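Local coordinates for hypothetical protein (Ruminococcus gnavus, PDB 4GL6) that is of unknown function, a DUF5037-family protein from a gut bacterium whose biochemical role has not been established, at residues 94-99 against 144-149; 123-128 against 137-142. All coordinates share one frame; numbering follows the deposited sequence. Where two conformers were deposited one is given.

Contact 1: 94-99 against 144-149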
loop_
_atom_site.group_PDB
_atom_site.type_symbol
_atom_site.label_atom_id
_atom_site.label_comp_id
_atom_site.label_asym_id
_atom_site.label_seq_id
_atom_site.Cartn_x
_atom_site.Cartn_y
_atom_site.Cartn_z
ATOM N N GLN A 94 -16.002 9.685 3.832
ATOM C CA GLN A 94 -17.237 10.054 4.532
ATOM C C GLN A 94 -16.997 10.225 6.039
ATOM O O GLN A 94 -17.780 10.879 6.720
ATOM C CB GLN A 94 -18.339 9.012 4.306
ATOM C CG GLN A 94 -18.747 8.779 2.859
ATOM C CD GLN A 94 -20.079 8.049 2.744
ATOM O OE1 GLN A 94 -21.138 8.674 2.730
ATOM N NE2 GLN A 94 -20.027 6.726 2.637
ATOM N N ALA A 95 -15.913 9.633 6.558
ATOM C CA ALA A 95 -15.526 9.697 7.979
ATOM C C ALA A 95 -14.637 10.898 8.364
ATOM O O ALA A 95 -14.775 11.427 9.483
ATOM C CB ALA A 95 -14.802 8.410 8.354
ATOM N N ALA A 96 -13.719 11.295 7.470
ATOM C CA ALA A 96 -12.787 12.437 7.702
ATOM C C ALA A 96 -12.472 13.225 6.419
ATOM O O ALA A 96 -12.759 12.735 5.329
ATOM C CB ALA A 96 -11.497 11.941 8.332
ATOM N N GLU A 97 -11.911 14.435 6.557
ATOM C CA GLU A 97 -11.557 15.291 5.395
ATOM C C GLU A 97 -10.132 15.036 4.922
ATOM O O GLU A 97 -9.913 14.871 3.725
ATOM C CB GLU A 97 -11.698 16.787 5.692
ATOM C CG GLU A 97 -13.084 17.240 6.125
ATOM C CD GLU A 97 -13.135 18.698 6.580
ATOM O OE1 GLU A 97 -12.282 19.510 6.161
ATOM O OE2 GLU A 97 -14.039 19.046 7.369
ATOM N N ASN A 98 -9.180 15.055 5.860
ATOM C CA ASN A 98 -7.752 14.791 5.586
ATOM C C ASN A 98 -7.347 13.406 6.050
ATOM O O ASN A 98 -7.632 13.012 7.184
ATOM C CB ASN A 98 -6.822 15.783 6.279
ATOM C CG ASN A 98 -6.558 16.995 5.459
ATOM O OD1 ASN A 98 -5.407 17.217 5.050
ATOM N ND2 ASN A 98 -7.616 17.750 5.135
ATOM N N TYR A 99 -6.636 12.700 5.180
ATOM C CA TYR A 99 -6.227 11.332 5.431
ATOM C C TYR A 99 -5.269 10.846 4.351
ATOM O O TYR A 99 -5.162 11.457 3.290
ATOM C CB TYR A 99 -7.460 10.388 5.444
ATOM C CG TYR A 99 -8.334 10.565 4.219
ATOM C CD1 TYR A 99 -8.028 9.930 3.011
ATOM C CD2 TYR A 99 -9.438 11.405 4.248
ATOM C CE1 TYR A 99 -8.809 10.116 1.873
ATOM C CE2 TYR A 99 -10.236 11.588 3.112
ATOM C CZ TYR A 99 -9.914 10.942 1.927
ATOM O OH TYR A 99 -10.691 11.131 0.816
ATOM N N VAL A 144 -4.255 3.103 6.933
ATOM C CA VAL A 144 -4.985 4.354 6.847
ATOM C C VAL A 144 -4.540 5.283 7.978
ATOM O O VAL A 144 -4.550 4.899 9.148
ATOM C CB VAL A 144 -6.485 4.122 6.952
ATOM C CG1 VAL A 144 -7.221 5.450 6.848
ATOM C CG2 VAL A 144 -6.942 3.169 5.845
ATOM N N TYR A 145 -4.176 6.511 7.611
ATOM C CA TYR A 145 -3.735 7.562 8.536
ATOM C C TYR A 145 -4.726 8.731 8.431
ATOM O O TYR A 145 -4.810 9.342 7.372
ATOM C CB TYR A 145 -2.301 7.985 8.164
ATOM C CG TYR A 145 -1.318 6.836 8.297
ATOM C CD1 TYR A 145 -0.796 6.489 9.544
ATOM C CD2 TYR A 145 -0.964 6.058 7.196
ATOM C CE1 TYR A 145 0.071 5.417 9.688
ATOM C CE2 TYR A 145 -0.094 4.982 7.327
ATOM C CZ TYR A 145 0.422 4.666 8.580
ATOM O OH TYR A 145 1.286 3.613 8.736
ATOM N N ILE A 146 -5.496 8.995 9.498
ATOM C CA ILE A 146 -6.529 10.037 9.526
ATOM C C ILE A 146 -6.125 11.223 10.396
ATOM O O ILE A 146 -5.553 11.032 11.468
ATOM C CB ILE A 146 -7.863 9.488 10.096
ATOM C CG1 ILE A 146 -8.405 8.351 9.225
ATOM C CG2 ILE A 146 -8.910 10.596 10.172
ATOM C CD1 ILE A 146 -9.652 7.696 9.780
ATOM N N ASP A 147 -6.444 12.435 9.925
ATOM C CA ASP A 147 -6.253 13.679 10.682
ATOM C C ASP A 147 -7.494 13.714 11.551
ATOM O O ASP A 147 -8.596 13.996 11.068
ATOM C CB ASP A 147 -6.172 14.889 9.739
ATOM C CG ASP A 147 -5.949 16.207 10.456
ATOM O OD1 ASP A 147 -6.201 16.297 11.678
ATOM O OD2 ASP A 147 -5.524 17.169 9.767
ATOM N N ALA A 148 -7.312 13.383 12.829
ATOM C CA ALA A 148 -8.420 13.291 13.796
ATOM C C ALA A 148 -9.131 14.612 14.036
ATOM O O ALA A 148 -10.269 14.604 14.442
ATOM C CB ALA A 148 -7.940 12.683 15.110
ATOM N N SER A 149 -8.471 15.737 13.776
ATOM C CA SER A 149 -9.114 17.055 13.894
ATOM C C SER A 149 -10.215 17.287 12.842
ATOM O O SER A 149 -11.132 18.068 13.076
ATOM C CB SER A 149 -8.070 18.173 13.782
ATOM O OG SER A 149 -7.492 18.216 12.491
#

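Contact 2: 123-128 against 137-142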
loop_
_atom_site.group_PDB
_atom_site.type_symbol
_atom_site.label_atom_id
_atom_site.label_comp_id
_atom_site.label_asym_id
_atom_site.label_seq_id
_atom_site.Cartn_x
_atom_site.Cartn_y
_atom_site.Cartn_z
ATOM N N LYS A 123 -10.883 -8.646 -9.777
ATOM C CA LYS A 123 -11.565 -9.946 -9.859
ATOM C C LYS A 123 -10.602 -11.142 -10.097
ATOM O O LYS A 123 -10.760 -12.187 -9.468
ATOM C CB LYS A 123 -12.694 -9.936 -10.893
ATOM C CG LYS A 123 -12.307 -9.521 -12.312
ATOM C CD LYS A 123 -13.280 -10.063 -13.370
ATOM C CE LYS A 123 -12.786 -9.784 -14.785
ATOM N NZ LYS A 123 -13.506 -10.575 -15.817
ATOM N N ASN A 124 -9.597 -10.964 -10.958
ATOM C CA ASN A 124 -8.614 -12.016 -11.255
ATOM C C ASN A 124 -7.670 -12.249 -10.114
ATOM O O ASN A 124 -7.232 -13.382 -9.879
ATOM C CB ASN A 124 -7.776 -11.672 -12.489
ATOM C CG ASN A 124 -8.577 -11.692 -13.765
ATOM O OD1 ASN A 124 -9.573 -12.396 -13.883
ATOM N ND2 ASN A 124 -8.119 -10.941 -14.744
ATOM N N TYR A 125 -7.315 -11.160 -9.438
ATOM C CA TYR A 125 -6.415 -11.217 -8.301
ATOM C C TYR A 125 -7.058 -11.996 -7.148
ATOM O O TYR A 125 -6.410 -12.844 -6.547
ATOM C CB TYR A 125 -5.981 -9.803 -7.892
ATOM C CG TYR A 125 -5.106 -9.767 -6.669
ATOM C CD1 TYR A 125 -3.897 -10.458 -6.638
ATOM C CD2 TYR A 125 -5.472 -9.025 -5.535
ATOM C CE1 TYR A 125 -3.072 -10.428 -5.496
ATOM C CE2 TYR A 125 -4.655 -8.990 -4.385
ATOM C CZ TYR A 125 -3.468 -9.696 -4.379
ATOM O OH TYR A 125 -2.690 -9.651 -3.283
ATOM N N VAL A 126 -8.316 -11.679 -6.855
ATOM C CA VAL A 126 -9.104 -12.379 -5.828
ATOM C C VAL A 126 -9.235 -13.866 -6.147
ATOM O O VAL A 126 -9.139 -14.700 -5.254
ATOM C CB VAL A 126 -10.513 -11.752 -5.663
ATOM C CG1 VAL A 126 -11.437 -12.635 -4.824
ATOM C CG2 VAL A 126 -10.402 -10.361 -5.058
ATOM N N ASP A 127 -9.478 -14.179 -7.416
ATOM C CA ASP A 127 -9.559 -15.570 -7.888
ATOM C C ASP A 127 -8.234 -16.295 -7.612
ATOM O O ASP A 127 -8.242 -17.423 -7.123
ATOM C CB ASP A 127 -9.921 -15.632 -9.386
ATOM C CG ASP A 127 -9.628 -16.997 -10.007
ATOM O OD1 ASP A 127 -10.267 -17.987 -9.586
ATOM O OD2 ASP A 127 -8.734 -17.076 -10.892
ATOM N N LEU A 128 -7.120 -15.645 -7.938
ATOM C CA LEU A 128 -5.803 -16.219 -7.685
ATOM C C LEU A 128 -5.573 -16.446 -6.184
ATOM O O LEU A 128 -5.090 -17.507 -5.790
ATOM C CB LEU A 128 -4.685 -15.364 -8.299
ATOM C CG LEU A 128 -4.268 -15.635 -9.749
ATOM C CD1 LEU A 128 -5.415 -15.788 -10.758
ATOM C CD2 LEU A 128 -3.327 -14.508 -10.142
ATOM N N LYS A 137 -4.317 -16.667 0.108
ATOM C CA LYS A 137 -3.354 -15.620 0.263
ATOM C C LYS A 137 -4.093 -14.385 0.781
ATOM O O LYS A 137 -5.193 -14.066 0.317
ATOM C CB LYS A 137 -2.692 -15.314 -1.073
ATOM C CG LYS A 137 -1.797 -14.067 -1.050
ATOM C CD LYS A 137 -1.215 -13.684 -2.408
ATOM C CE LYS A 137 -0.650 -12.261 -2.400
ATOM N NZ LYS A 137 0.426 -12.049 -1.382
ATOM N N THR A 138 -3.470 -13.706 1.738
ATOM C CA THR A 138 -3.961 -12.449 2.239
ATOM C C THR A 138 -3.877 -11.459 1.067
ATOM O O THR A 138 -2.798 -11.223 0.533
ATOM C CB THR A 138 -3.101 -11.912 3.406
ATOM O OG1 THR A 138 -3.198 -12.801 4.514
ATOM C CG2 THR A 138 -3.592 -10.560 3.831
ATOM N N LEU A 139 -5.023 -10.897 0.696
ATOM C CA LEU A 139 -5.137 -9.954 -0.424
ATOM C C LEU A 139 -4.177 -8.800 -0.217
ATOM O O LEU A 139 -3.432 -8.416 -1.128
ATOM C CB LEU A 139 -6.565 -9.414 -0.538
ATOM C CG LEU A 139 -7.637 -10.431 -0.925
ATOM C CD1 LEU A 139 -8.982 -9.725 -0.877
ATOM C CD2 LEU A 139 -7.415 -11.073 -2.285
ATOM N N GLY A 140 -4.195 -8.281 0.998
ATOM C CA GLY A 140 -3.261 -7.243 1.402
ATOM C C GLY A 140 -3.668 -6.590 2.701
ATOM O O GLY A 140 -4.576 -7.063 3.402
ATOM N N SER A 141 -2.978 -5.496 2.998
ATOM C CA SER A 141 -3.229 -4.699 4.176
ATOM C C SER A 141 -3.425 -3.260 3.750
ATOM O O SER A 141 -2.895 -2.838 2.731
ATOM C CB SER A 141 -2.057 -4.817 5.124
ATOM O OG SER A 141 -1.882 -6.181 5.447
ATOM N N ALA A 142 -4.246 -2.531 4.495
ATOM C CA ALA A 142 -4.454 -1.099 4.261
ATOM C C ALA A 142 -3.993 -0.369 5.502
ATOM O O ALA A 142 -4.423 -0.732 6.603
ATOM C CB ALA A 142 -5.899 -0.806 3.991
#

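Contact 1: 94-99 against 144-149
Y99 and I146 pair side by side as an antiparallel non-hydrogen-bonded pair, both side chains on the same face of the mixed sheet, where edge strand 99-104 starts beside the end of strand 140-147 in a buried contact. Their CA atoms are 4.3 Å apart, and CA of Y99 makes a CA-H...O contact of 3.1 Å with O of Y145. The next link is a backbone hydrogen bond from D147 N to N98 O, 3.0 Å long. Beside it CB of N98 meets CB of D147 at 3.6 Å. In the connection from helix 75-95 into strand 99-104, A96 points its CB at the strand, 3.4 Å from CG2 of I146. Further I146 contacts, to V179 and Y181, come from strand 175-182. CG of Y99 sits between the backbone N and the carbonyl carbon (chi1 51°), and the end of the side chain leads away from 144-149; its hydroxyl hydrogen-bonds E89 on the helix. Beyond the pairing, D147 OD1 accepts from the backbone N of S149 (3.1 Å), forming an Asx turn as the strand ends, while D147 OD2 is hydrogen-bonded to H184 ND1.

Contact 2: 123-128 against 137-142
The Y125 ring meets the carbonyl oxygen of L139 at its edge, in the ring plane, while CE of K137 approaches the hydroxyl end obliquely. The hydroxyl donates to L139 O across 2.6 Å. The donor lies in the carbonyl plane and on a lone pair, with a C=O...donor angle of 130°. The same oxygen is 3.5 Å from CE2 of Y125, next to the hydroxyl-bearing corner of the ring. CG of Y125 is anti to the backbone N (chi1 177°), and from there the ring carries its hydroxyl from helix 122-129 across to the chain entering strand 140-147.

Next to this polar link is an apolar one. CD2 of L139 touches CE2 of Y125 at 4.0 Å and reaches CG2 of V126 at 4.1 Å, so one methyl bridges two consecutive helix residues. W122 and C129 of the same helix also touch the L139 side chain. K137 crosses the tyrosine side chain at about a right angle, with its CE 3.4 Å from Y125 OH; its chain bends at chi4 (59°), and NZ is hydrogen-bonded to I106 O. I105 and I107 touch Y125 from the loop, and L80 from helix 75-95, so the short helix packs here against the approach to strand 140-147 of the mixed sheet.

The bond to L139 O fixes the hydroxyl of a buried tyrosine within largely apolar surroundings. With the K137 amine held by another carbonyl, the tyrosine and the lysine each satisfy a backbone oxygen, and the lysine's charge may modestly polarise the phenol.

From the N terminus, the chain runs through the antiparallel sheet and along helix 75-95 into 94-99, where strand 99-104 begins. It then passes through helix 116-119 to helix 122-129, which holds 123-128. A short connection of eight residues leads to 137-142, and contact 2 closes this small loop. Strand 140-147 starts within this segment, and its far end, in 144-149, returns to 94-99, so contact 1 closes a larger loop with contact 2 nested inside it. The centres of the two contacts are about 25 Å apart. Strand 140-147 serves both: contact 2 joins its approach to helix 122-129, and contact 1 joins its end to edge strand 99-104.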